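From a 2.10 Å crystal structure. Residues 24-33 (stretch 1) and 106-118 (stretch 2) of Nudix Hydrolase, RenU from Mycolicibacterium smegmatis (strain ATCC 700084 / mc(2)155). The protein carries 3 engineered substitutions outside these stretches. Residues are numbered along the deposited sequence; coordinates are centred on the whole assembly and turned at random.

Stretch 1 (24-33) AGLLLRAPMP
Stretch 2 (106-118) TYTTVIADAAEPL

Two extended strands, both entering from earlier in the chain, run parallel through 24-31 and 106-113, their axes 24° apart and 4.5 Å at closest approach. The register pairs A24 with T108 (CA-CA 4.6 Å) and continues one for one through G25 with T109 (CA-CA 5.0 Å) to R29 with D113 (CA-CA 4.7 Å); together the stretches bury 917 Å².

Backbone hydrogen bonds follow the parallel rule: alternate residues of stretch 1 use both N and O, each straddling its partner. G25 N donates to T108 O (2.9 Å) and G25 O accepts from V110 N (2.8 Å); L27 N reaches V110 O (2.8 Å) and L27 O takes A112 N (2.9 Å); R29 N meets A112 O (2.7 Å) and R29 O takes A114 N (2.9 Å).

One face, A24, L26, L28 with T108, V110, A112, is mostly apolar. L26 and L28, both t,p, point to this face, and their ends come nearer to stretch 2: L26 CD1 lies 3.8 Å from V110 CG1, and L28 CD1 3.9 Å from A112 CB.

The other face carries G25, L27 and R29. At G25 a CB would sit 1.9 Å from Y107 OH, so glycine leaves room for the t tyrosine. Buried R29 (m,t,m) is neutralised by D113 (m): R29 NE to D113 OD1 is a 2.8 Å salt bridge, R29 NH2 to D113 OD1 also 2.8 Å, while I111 CG2 covers one guanidinium face.

Past the ladder, A30 CB packs 4.3 Å from P117 CG.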

# COMPACT_ATOMS: atom_id res chain seq x y z
N ALA A 24 -5.09 0.56 -4.97
CA ALA A 24 -5.09 0.35 -3.53
C ALA A 24 -3.80 -0.31 -3.09
O ALA A 24 -3.26 -1.15 -3.81
CB ALA A 24 -6.26 -0.52 -3.12
N GLY A 25 -3.31 0.05 -1.91
CA GLY A 25 -2.12 -0.59 -1.34
C GLY A 25 -2.32 -1.00 0.10
O GLY A 25 -3.09 -0.35 0.82
N LEU A 26 -1.61 -2.07 0.50
CA LEU A 26 -1.67 -2.57 1.85
C LEU A 26 -0.57 -2.02 2.72
O LEU A 26 0.59 -2.25 2.46
CB LEU A 26 -1.57 -4.07 1.84
CG LEU A 26 -2.13 -4.73 3.09
CD1 LEU A 26 -3.61 -4.48 3.31
CD2 LEU A 26 -1.85 -6.23 2.94
N LEU A 27 -0.96 -1.32 3.79
CA LEU A 27 -0.06 -0.95 4.89
C LEU A 27 -0.25 -1.95 5.99
O LEU A 27 -1.14 -1.81 6.84
CB LEU A 27 -0.39 0.47 5.38
CG LEU A 27 0.39 1.04 6.55
CD1 LEU A 27 1.86 0.89 6.25
CD2 LEU A 27 0.09 2.54 6.71
N LEU A 28 0.55 -3.00 5.95
CA LEU A 28 0.46 -4.10 6.89
C LEU A 28 1.40 -3.85 8.08
O LEU A 28 2.60 -3.68 7.88
CB LEU A 28 0.85 -5.40 6.22
CG LEU A 28 0.76 -6.64 7.12
CD1 LEU A 28 -0.64 -6.85 7.74
CD2 LEU A 28 1.13 -7.83 6.27
N ARG A 29 0.86 -3.86 9.30
CA ARG A 29 1.60 -3.61 10.54
C ARG A 29 1.83 -4.88 11.29
O ARG A 29 0.96 -5.76 11.29
CB ARG A 29 0.87 -2.63 11.44
CG ARG A 29 0.45 -1.35 10.72
CD ARG A 29 -0.30 -0.41 11.67
NE ARG A 29 -1.53 -1.01 12.22
CZ ARG A 29 -2.29 -0.43 13.16
NH1 ARG A 29 -1.95 0.75 13.69
NH2 ARG A 29 -3.37 -1.06 13.58
N ALA A 30 3.00 -4.98 11.92
CA ALA A 30 3.30 -6.10 12.83
C ALA A 30 4.11 -5.68 14.05
O ALA A 30 4.98 -4.83 13.96
CB ALA A 30 3.99 -7.27 12.13
N PRO A 31 3.82 -6.28 15.21
CA PRO A 31 4.58 -5.94 16.41
C PRO A 31 5.94 -6.61 16.36
O PRO A 31 6.05 -7.74 15.86
CB PRO A 31 3.75 -6.53 17.54
CG PRO A 31 2.83 -7.52 16.91
CD PRO A 31 2.95 -7.46 15.43
N MET A 32 6.95 -5.93 16.85
CA MET A 32 8.26 -6.57 17.00
C MET A 32 8.37 -7.25 18.37
O MET A 32 7.61 -6.89 19.29
CB MET A 32 9.34 -5.52 16.80
CG MET A 32 9.37 -4.96 15.39
SD MET A 32 9.61 -6.31 14.23
CE MET A 32 10.81 -5.67 13.07
N PRO A 33 9.28 -8.25 18.53
CA PRO A 33 9.44 -8.75 19.92
C PRO A 33 9.71 -7.59 20.90
O PRO A 33 9.11 -7.55 21.98
CB PRO A 33 10.62 -9.73 19.80
CG PRO A 33 10.58 -10.20 18.38
CD PRO A 33 10.10 -9.01 17.57
N THR A 106 -8.35 7.52 -7.59
CA THR A 106 -7.87 7.57 -6.22
C THR A 106 -6.90 6.45 -5.95
O THR A 106 -6.89 5.38 -6.63
CB THR A 106 -9.05 7.40 -5.25
OG1 THR A 106 -9.71 6.18 -5.59
CG2 THR A 106 -10.02 8.54 -5.35
N TYR A 107 -6.12 6.68 -4.90
CA TYR A 107 -5.32 5.67 -4.28
C TYR A 107 -5.82 5.54 -2.85
O TYR A 107 -5.86 6.56 -2.11
CB TYR A 107 -3.83 6.09 -4.22
CG TYR A 107 -2.93 4.97 -3.74
CD1 TYR A 107 -2.79 4.68 -2.38
CD2 TYR A 107 -2.21 4.20 -4.63
CE1 TYR A 107 -2.00 3.65 -1.94
CE2 TYR A 107 -1.35 3.19 -4.20
CZ TYR A 107 -1.27 2.91 -2.86
OH TYR A 107 -0.46 1.89 -2.46
N THR A 108 -6.08 4.29 -2.46
CA THR A 108 -6.59 3.96 -1.16
C THR A 108 -5.60 3.08 -0.42
O THR A 108 -5.26 1.98 -0.86
CB THR A 108 -7.93 3.24 -1.25
OG1 THR A 108 -8.88 4.08 -1.89
CG2 THR A 108 -8.47 2.91 0.14
N THR A 109 -5.18 3.57 0.74
CA THR A 109 -4.31 2.81 1.63
C THR A 109 -5.19 2.00 2.57
O THR A 109 -6.10 2.54 3.24
CB THR A 109 -3.36 3.73 2.44
OG1 THR A 109 -2.48 4.40 1.54
CG2 THR A 109 -2.53 2.92 3.41
N VAL A 110 -4.92 0.70 2.61
CA VAL A 110 -5.67 -0.20 3.42
C VAL A 110 -4.71 -0.61 4.53
O VAL A 110 -3.70 -1.30 4.29
CB VAL A 110 -6.14 -1.39 2.55
CG1 VAL A 110 -6.88 -2.46 3.35
CG2 VAL A 110 -7.06 -0.89 1.43
N ILE A 111 -5.04 -0.18 5.76
CA ILE A 111 -4.26 -0.51 6.95
C ILE A 111 -4.66 -1.90 7.47
O ILE A 111 -5.84 -2.17 7.67
CB ILE A 111 -4.51 0.55 8.05
CG1 ILE A 111 -4.18 1.96 7.48
CG2 ILE A 111 -3.72 0.21 9.30
CD1 ILE A 111 -4.29 3.12 8.45
N ALA A 112 -3.71 -2.76 7.73
CA ALA A 112 -4.02 -4.08 8.26
C ALA A 112 -2.96 -4.48 9.26
O ALA A 112 -1.85 -3.90 9.24
CB ALA A 112 -4.11 -5.11 7.15
N ASP A 113 -3.32 -5.44 10.13
CA ASP A 113 -2.43 -6.01 11.14
C ASP A 113 -2.15 -7.52 10.96
O ASP A 113 -3.01 -8.29 10.56
CB ASP A 113 -3.05 -5.86 12.50
CG ASP A 113 -3.29 -4.42 12.90
OD1 ASP A 113 -2.79 -3.48 12.28
OD2 ASP A 113 -4.02 -4.24 13.89
N ALA A 114 -0.92 -7.91 11.25
CA ALA A 114 -0.57 -9.32 11.44
C ALA A 114 -0.09 -9.51 12.89
O ALA A 114 0.34 -8.55 13.57
CB ALA A 114 0.53 -9.69 10.49
N ALA A 115 -0.13 -10.77 13.35
CA ALA A 115 0.27 -11.11 14.72
C ALA A 115 1.79 -10.98 14.96
O ALA A 115 2.21 -10.76 16.09
CB ALA A 115 -0.22 -12.52 15.06
N GLU A 116 2.59 -11.06 13.90
CA GLU A 116 4.05 -11.04 14.00
C GLU A 116 4.59 -10.70 12.62
O GLU A 116 3.83 -10.68 11.65
CB GLU A 116 4.57 -12.41 14.45
CG GLU A 116 3.97 -13.57 13.68
CD GLU A 116 4.76 -14.83 13.86
OE1 GLU A 116 4.36 -15.68 14.67
OE2 GLU A 116 5.80 -14.96 13.20
N PRO A 117 5.89 -10.41 12.50
CA PRO A 117 6.37 -10.16 11.16
C PRO A 117 6.35 -11.47 10.35
O PRO A 117 6.91 -12.46 10.79
CB PRO A 117 7.80 -9.62 11.39
CG PRO A 117 7.82 -9.19 12.82
CD PRO A 117 6.95 -10.21 13.50
N LEU A 118 5.64 -11.45 9.22
CA LEU A 118 5.45 -12.63 8.37
C LEU A 118 6.61 -12.86 7.40
O LEU A 118 7.24 -11.89 6.93
CB LEU A 118 4.15 -12.51 7.54
CG LEU A 118 2.87 -12.28 8.33
CD1 LEU A 118 1.63 -12.20 7.43
CD2 LEU A 118 2.72 -13.39 9.36